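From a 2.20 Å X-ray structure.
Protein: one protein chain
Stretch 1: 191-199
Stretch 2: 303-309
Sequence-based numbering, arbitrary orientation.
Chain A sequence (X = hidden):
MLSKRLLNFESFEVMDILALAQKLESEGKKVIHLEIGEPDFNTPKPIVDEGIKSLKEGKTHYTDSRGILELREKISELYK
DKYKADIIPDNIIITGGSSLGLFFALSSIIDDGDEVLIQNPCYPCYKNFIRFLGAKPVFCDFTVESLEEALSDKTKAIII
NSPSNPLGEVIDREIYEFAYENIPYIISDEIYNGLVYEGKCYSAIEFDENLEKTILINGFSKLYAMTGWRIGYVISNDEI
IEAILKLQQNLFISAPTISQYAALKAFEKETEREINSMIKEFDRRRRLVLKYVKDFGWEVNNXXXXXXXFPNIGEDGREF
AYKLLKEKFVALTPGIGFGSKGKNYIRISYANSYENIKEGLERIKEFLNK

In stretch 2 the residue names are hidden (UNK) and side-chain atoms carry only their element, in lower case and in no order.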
ATOM      1  N   ILE A 191       4.278 -13.496 -10.081  1.00 18.91           N
ATOM      2  CA  ILE A 191       2.914 -13.501  -9.567  1.00 20.00           C
ATOM      3  C   ILE A 191       1.964 -14.534 -10.199  1.00 17.03           C
ATOM      4  O   ILE A 191       0.998 -14.955  -9.564  1.00 20.18           O
ATOM      5  CB  ILE A 191       2.285 -12.066  -9.652  1.00 25.99           C
ATOM      6  CG1 ILE A 191       1.126 -11.951  -8.660  1.00 27.48           C
ATOM      7  CG2 ILE A 191       1.815 -11.754 -11.081  1.00 23.44           C
ATOM      8  CD1 ILE A 191       1.509 -12.293  -7.231  1.00 28.63           C
ATOM      9  N   TYR A 192       2.236 -14.950 -11.429  1.00 14.97           N
ATOM     10  CA  TYR A 192       1.400 -15.949 -12.103  1.00 19.60           C
ATOM     11  C   TYR A 192       2.002 -17.354 -12.061  1.00 20.78           C
ATOM     12  O   TYR A 192       1.457 -18.295 -12.645  1.00 21.75           O
ATOM     13  CB  TYR A 192       1.158 -15.570 -13.567  1.00 17.84           C
ATOM     14  CG  TYR A 192       0.359 -14.304 -13.741  1.00 21.63           C
ATOM     15  CD1 TYR A 192       0.980 -13.101 -14.076  1.00 21.09           C
ATOM     16  CD2 TYR A 192      -1.023 -14.306 -13.555  1.00 20.87           C
ATOM     17  CE1 TYR A 192       0.238 -11.920 -14.224  1.00 21.99           C
ATOM     18  CE2 TYR A 192      -1.772 -13.137 -13.696  1.00 23.76           C
ATOM     19  CZ  TYR A 192      -1.135 -11.948 -14.027  1.00 21.29           C
ATOM     20  OH  TYR A 192      -1.875 -10.799 -14.134  1.00 23.80           O
ATOM     21  N   ASN A 193       3.134 -17.493 -11.388  1.00 22.55           N
ATOM     22  CA  ASN A 193       3.794 -18.785 -11.288  1.00 27.36           C
ATOM     23  C   ASN A 193       2.799 -19.746 -10.640  1.00 24.44           C
ATOM     24  O   ASN A 193       2.054 -19.364  -9.740  1.00 25.52           O
ATOM     25  CB  ASN A 193       5.055 -18.649 -10.435  1.00 32.54           C
ATOM     26  CG  ASN A 193       6.157 -19.574 -10.876  1.00 37.90           C
ATOM     27  OD1 ASN A 193       7.059 -19.898 -10.104  1.00 45.18           O
ATOM     28  ND2 ASN A 193       6.085 -20.019 -12.124  1.00 39.87           N
ATOM     29  N   GLY A 194       2.781 -20.992 -11.097  1.00 22.94           N
ATOM     30  CA  GLY A 194       1.833 -21.947 -10.551  1.00 23.02           C
ATOM     31  C   GLY A 194       0.713 -22.109 -11.562  1.00 25.76           C
ATOM     32  O   GLY A 194       0.105 -23.171 -11.680  1.00 27.35           O
ATOM     33  N   LEU A 195       0.428 -21.033 -12.289  1.00 23.63           N
ATOM     34  CA  LEU A 195      -0.593 -21.073 -13.325  1.00 28.12           C
ATOM     35  C   LEU A 195       0.118 -21.416 -14.627  1.00 28.00           C
ATOM     36  O   LEU A 195       0.234 -20.587 -15.529  1.00 28.85           O
ATOM     37  CB  LEU A 195      -1.292 -19.715 -13.434  1.00 26.13           C
ATOM     38  CG  LEU A 195      -2.148 -19.362 -12.214  1.00 29.72           C
ATOM     39  CD1 LEU A 195      -2.803 -18.008 -12.404  1.00 26.42           C
ATOM     40  CD2 LEU A 195      -3.194 -20.448 -12.012  1.00 32.00           C
ATOM     41  N   VAL A 196       0.625 -22.643 -14.697  1.00 31.89           N
ATOM     42  CA  VAL A 196       1.343 -23.137 -15.871  1.00 32.85           C
ATOM     43  C   VAL A 196       0.723 -24.478 -16.243  1.00 32.64           C
ATOM     44  O   VAL A 196       0.619 -25.368 -15.407  1.00 32.25           O
ATOM     45  CB  VAL A 196       2.849 -23.283 -15.564  1.00 32.79           C
ATOM     46  CG1 VAL A 196       3.569 -23.948 -16.725  1.00 31.09           C
ATOM     47  CG2 VAL A 196       3.442 -21.907 -15.309  1.00 30.61           C
ATOM     48  N   TYR A 197       0.323 -24.621 -17.503  1.00 35.20           N
ATOM     49  CA  TYR A 197      -0.358 -25.833 -17.945  1.00 37.03           C
ATOM     50  C   TYR A 197       0.461 -26.850 -18.731  1.00 39.51           C
ATOM     51  O   TYR A 197       0.007 -27.965 -18.959  1.00 39.72           O
ATOM     52  CB  TYR A 197      -1.605 -25.426 -18.736  1.00 33.57           C
ATOM     53  CG  TYR A 197      -2.323 -24.254 -18.096  1.00 32.89           C
ATOM     54  CD1 TYR A 197      -2.341 -23.003 -18.708  1.00 32.31           C
ATOM     55  CD2 TYR A 197      -2.913 -24.378 -16.838  1.00 32.78           C
ATOM     56  CE1 TYR A 197      -2.923 -21.898 -18.086  1.00 31.70           C
ATOM     57  CE2 TYR A 197      -3.498 -23.276 -16.200  1.00 31.66           C
ATOM     58  CZ  TYR A 197      -3.496 -22.042 -16.831  1.00 32.26           C
ATOM     59  OH  TYR A 197      -4.053 -20.950 -16.206  1.00 31.46           O
ATOM     60  N   GLU A 198       1.659 -26.458 -19.147  1.00 44.00           N
ATOM     61  CA  GLU A 198       2.558 -27.340 -19.886  1.00 48.70           C
ATOM     62  C   GLU A 198       3.992 -27.081 -19.440  1.00 50.56           C
ATOM     63  O   GLU A 198       4.461 -25.943 -19.465  1.00 50.14           O
ATOM     64  CB  GLU A 198       2.461 -27.089 -21.390  1.00 50.94           C
ATOM     65  CG  GLU A 198       1.305 -27.772 -22.089  1.00 55.57           C
ATOM     66  CD  GLU A 198       1.369 -27.588 -23.594  1.00 58.27           C
ATOM     67  OE1 GLU A 198       2.386 -27.994 -24.198  1.00 58.56           O
ATOM     68  OE2 GLU A 198       0.404 -27.041 -24.174  1.00 61.29           O
ATOM     69  N   GLY A 199       4.687 -28.133 -19.026  1.00 52.50           N
ATOM     70  CA  GLY A 199       6.065 -27.963 -18.603  1.00 56.64           C
ATOM     71  C   GLY A 199       6.267 -27.837 -17.104  1.00 58.78           C
ATOM     72  O   GLY A 199       5.497 -28.379 -16.308  1.00 58.08           O
ATOM     73  N   UNK A 303       1.343 -19.894 -25.673  1.00 39.48           N
ATOM     74  CA  UNK A 303       0.802 -19.436 -24.388  1.00 37.49           C
ATOM     75  C   UNK A 303       0.460 -20.634 -23.482  1.00 36.69           C
ATOM     76  O   UNK A 303      -0.482 -21.388 -23.762  1.00 36.20           O
ATOM     77  c   UNK A 303       0.391 -19.635 -26.772  1.00 38.14           C
ATOM     78  c   UNK A 303      -0.921 -19.363 -26.030  1.00 37.79           C
ATOM     79  c   UNK A 303      -0.428 -18.624 -24.803  1.00 38.63           C
ATOM     80  N   UNK A 304       1.247 -20.827 -22.421  1.00 33.90           N
ATOM     81  CA  UNK A 304       0.996 -21.924 -21.496  1.00 32.70           C
ATOM     82  C   UNK A 304       0.858 -21.536 -20.022  1.00 31.85           C
ATOM     83  O   UNK A 304       0.909 -22.405 -19.148  1.00 31.05           O
ATOM     84  c   UNK A 304       2.135 -23.612 -22.994  1.00 32.54           C
ATOM     85  c   UNK A 304       4.640 -23.308 -21.296  1.00 31.81           C
ATOM     86  c   UNK A 304       3.465 -22.354 -21.266  1.00 33.16           C
ATOM     87  c   UNK A 304       2.114 -22.995 -21.596  1.00 34.36           C
ATOM     88  N   UNK A 305       0.678 -20.247 -19.741  1.00 30.10           N
ATOM     89  CA  UNK A 305       0.557 -19.822 -18.357  1.00 26.00           C
ATOM     90  C   UNK A 305      -0.364 -18.640 -18.125  1.00 26.16           C
ATOM     91  O   UNK A 305      -0.900 -18.058 -19.068  1.00 23.10           O
ATOM     92  N   UNK A 306      -0.540 -18.279 -16.856  1.00 24.13           N
ATOM     93  CA  UNK A 306      -1.414 -17.167 -16.494  1.00 26.59           C
ATOM     94  C   UNK A 306      -2.794 -17.488 -17.067  1.00 25.16           C
ATOM     95  O   UNK A 306      -3.209 -18.641 -17.061  1.00 26.85           O
ATOM     96  c   UNK A 306      -0.870 -15.847 -17.072  1.00 27.92           C
ATOM     97  N   UNK A 307      -3.515 -16.483 -17.539  1.00 24.64           N
ATOM     98  CA  UNK A 307      -4.822 -16.736 -18.137  1.00 25.84           C
ATOM     99  C   UNK A 307      -5.085 -15.763 -19.279  1.00 25.80           C
ATOM    100  O   UNK A 307      -6.191 -15.252 -19.453  1.00 25.51           O
ATOM    101  c   UNK A 307      -5.389 -14.940 -13.720  1.00 24.54           C
ATOM    102  c   UNK A 307      -5.621 -13.609 -14.051  1.00 27.43           C
ATOM    103  c   UNK A 307      -5.480 -15.918 -14.705  1.00 22.96           C
ATOM    104  c   UNK A 307      -6.025 -14.251 -16.341  1.00 25.80           C
ATOM    105  o   UNK A 307      -5.522 -12.638 -13.079  1.00 28.65           O
ATOM    106  c   UNK A 307      -5.800 -15.596 -16.027  1.00 26.65           C
ATOM    107  c   UNK A 307      -5.940 -13.255 -15.358  1.00 28.52           C
ATOM    108  c   UNK A 307      -5.934 -16.684 -17.077  1.00 23.65           C
ATOM    109  N   UNK A 308      -4.042 -15.537 -20.072  1.00 26.30           N
ATOM    110  CA  UNK A 308      -4.114 -14.632 -21.208  1.00 28.32           C
ATOM    111  C   UNK A 308      -3.561 -15.275 -22.479  1.00 29.40           C
ATOM    112  O   UNK A 308      -2.698 -16.154 -22.428  1.00 30.42           O
ATOM    113  c   UNK A 308      -3.516 -12.722 -19.595  1.00 30.28           C
ATOM    114  c   UNK A 308      -2.488 -12.669 -18.649  1.00 29.12           C
ATOM    115  o   UNK A 308      -4.012 -10.732 -15.950  1.00 26.76           O
ATOM    116  c   UNK A 308      -3.290 -13.372 -20.938  1.00 26.24           C
ATOM    117  c   UNK A 308      -4.908 -11.448 -18.059  1.00 30.14           C
ATOM    118  c   UNK A 308      -3.866 -11.401 -17.145  1.00 28.19           C
ATOM    119  c   UNK A 308      -2.654 -12.012 -17.431  1.00 30.44           C
ATOM    120  c   UNK A 308      -4.731 -12.109 -19.281  1.00 27.47           C
ATOM    121  N   UNK A 309      -4.071 -14.815 -23.615  1.00 31.65           N
ATOM    122  CA  UNK A 309      -3.616 -15.247 -24.931  1.00 33.06           C
ATOM    123  C   UNK A 309      -3.487 -13.917 -25.674  1.00 34.45           C
ATOM    124  O   UNK A 309      -4.380 -13.064 -25.598  1.00 34.30           O
ATOM    125  c   UNK A 309      -4.633 -16.178 -25.620  1.00 32.66           C
ATOM    126  c   UNK A 309      -4.103 -16.605 -26.973  1.00 33.50           C
ATOM    127  c   UNK A 309      -4.868 -17.419 -24.755  1.00 30.81           C
TER

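Position 303 carries three carbons that close a ring onto its own backbone nitrogen, and none of them comes near stretch 1. That ring can only be proline: Pro-303 leads into the contact without taking part in it.

Position 304 has four carbons, forked at the first, with one arm two carbons long. The end of the longer arm comes close to Glu-198 O, and the short arm meets the CB of Glu-198. A beta-branched chain of four carbons is isoleucine. In Ile-304 (chi1 p, chi2 t) CG2 sits 3.8 Å from Glu-198 CB, and Ile-304 CD1 lies 3.2 Å from Glu-198 O. The backbone does the directional work: Tyr-197 N donates to Ile-304 O at 2.8 Å, nearly straight at 171°, and Val-196 CA adds a CA-H...O contact to the same Ile-304 O at 3.4 Å.

Position 305 has no side-chain atoms, so it is glycine. Its CA lies 2.9 Å from Leu-195 O and 4.2 Å from Val-196 CA, a single beta bridge. An ideal CB on Gly-305 would fall 3.1 Å from Leu-195 O, a tight fit; the bare backbone lets the chains approach this closely.

Position 306 shows a single carbon, which lies close to the ring of Tyr-192. One carbon means alanine. The CA-to-CB bond of Ala-306 points away overall, yet its CB still reaches 3.8 Å from Tyr-192 CD2 and makes an off-centre CH-pi contact, 4.2 Å from the ring centroid. Its backbone is used twice: Ala-306 N donates to Leu-195 O at 2.8 Å, and Tyr-197 OH donates to Ala-306 O at 2.6 Å.

At position 307 one carbon leads to a six-carbon ring bearing an oxygen, a phenol set near Tyr-192 and Leu-195. This is tyrosine. The edge of Tyr-192 points at the face of the Tyr-307 ring, with centroids 5.6 Å apart and planes at 87°, while Leu-195 CD1 packs 4.1 Å from Tyr-307 CD2.

Position 308 has the same atoms, a carbon and a ring of six carbons bearing one oxygen, and that oxygen approaches the Tyr-192 hydroxyl. It too is tyrosine. Tyr-308 OH and Tyr-192 OH are hydrogen-bonded at 2.8 Å, and the Tyr-308 ring turns its edge toward the face of Tyr-192 in an offset arrangement, with planes at 79°.

Position 309 has three carbons, one carrying the other two, and lies beyond the reach of stretch 1. The fork identifies valine; Val-309 continues the strand begun at Tyr-308.

The contact pairs a short backbone register with an aromatic cluster. Two backbone hydrogen bonds flank the Val-196 to Gly-305 bridge, and the Tyr-197 hydroxyl fastens a further carbonyl. Tyr-192 organises the cluster, meeting Ala-306 and both tyrosines of stretch 2. The rule to read here is local: a bare Gly-305 where its CA comes 2.9 Å from Leu-195 O, and a group of tyrosine rings around Tyr-192 beside it.

Stretch 2 (303-309) PIGAYYV
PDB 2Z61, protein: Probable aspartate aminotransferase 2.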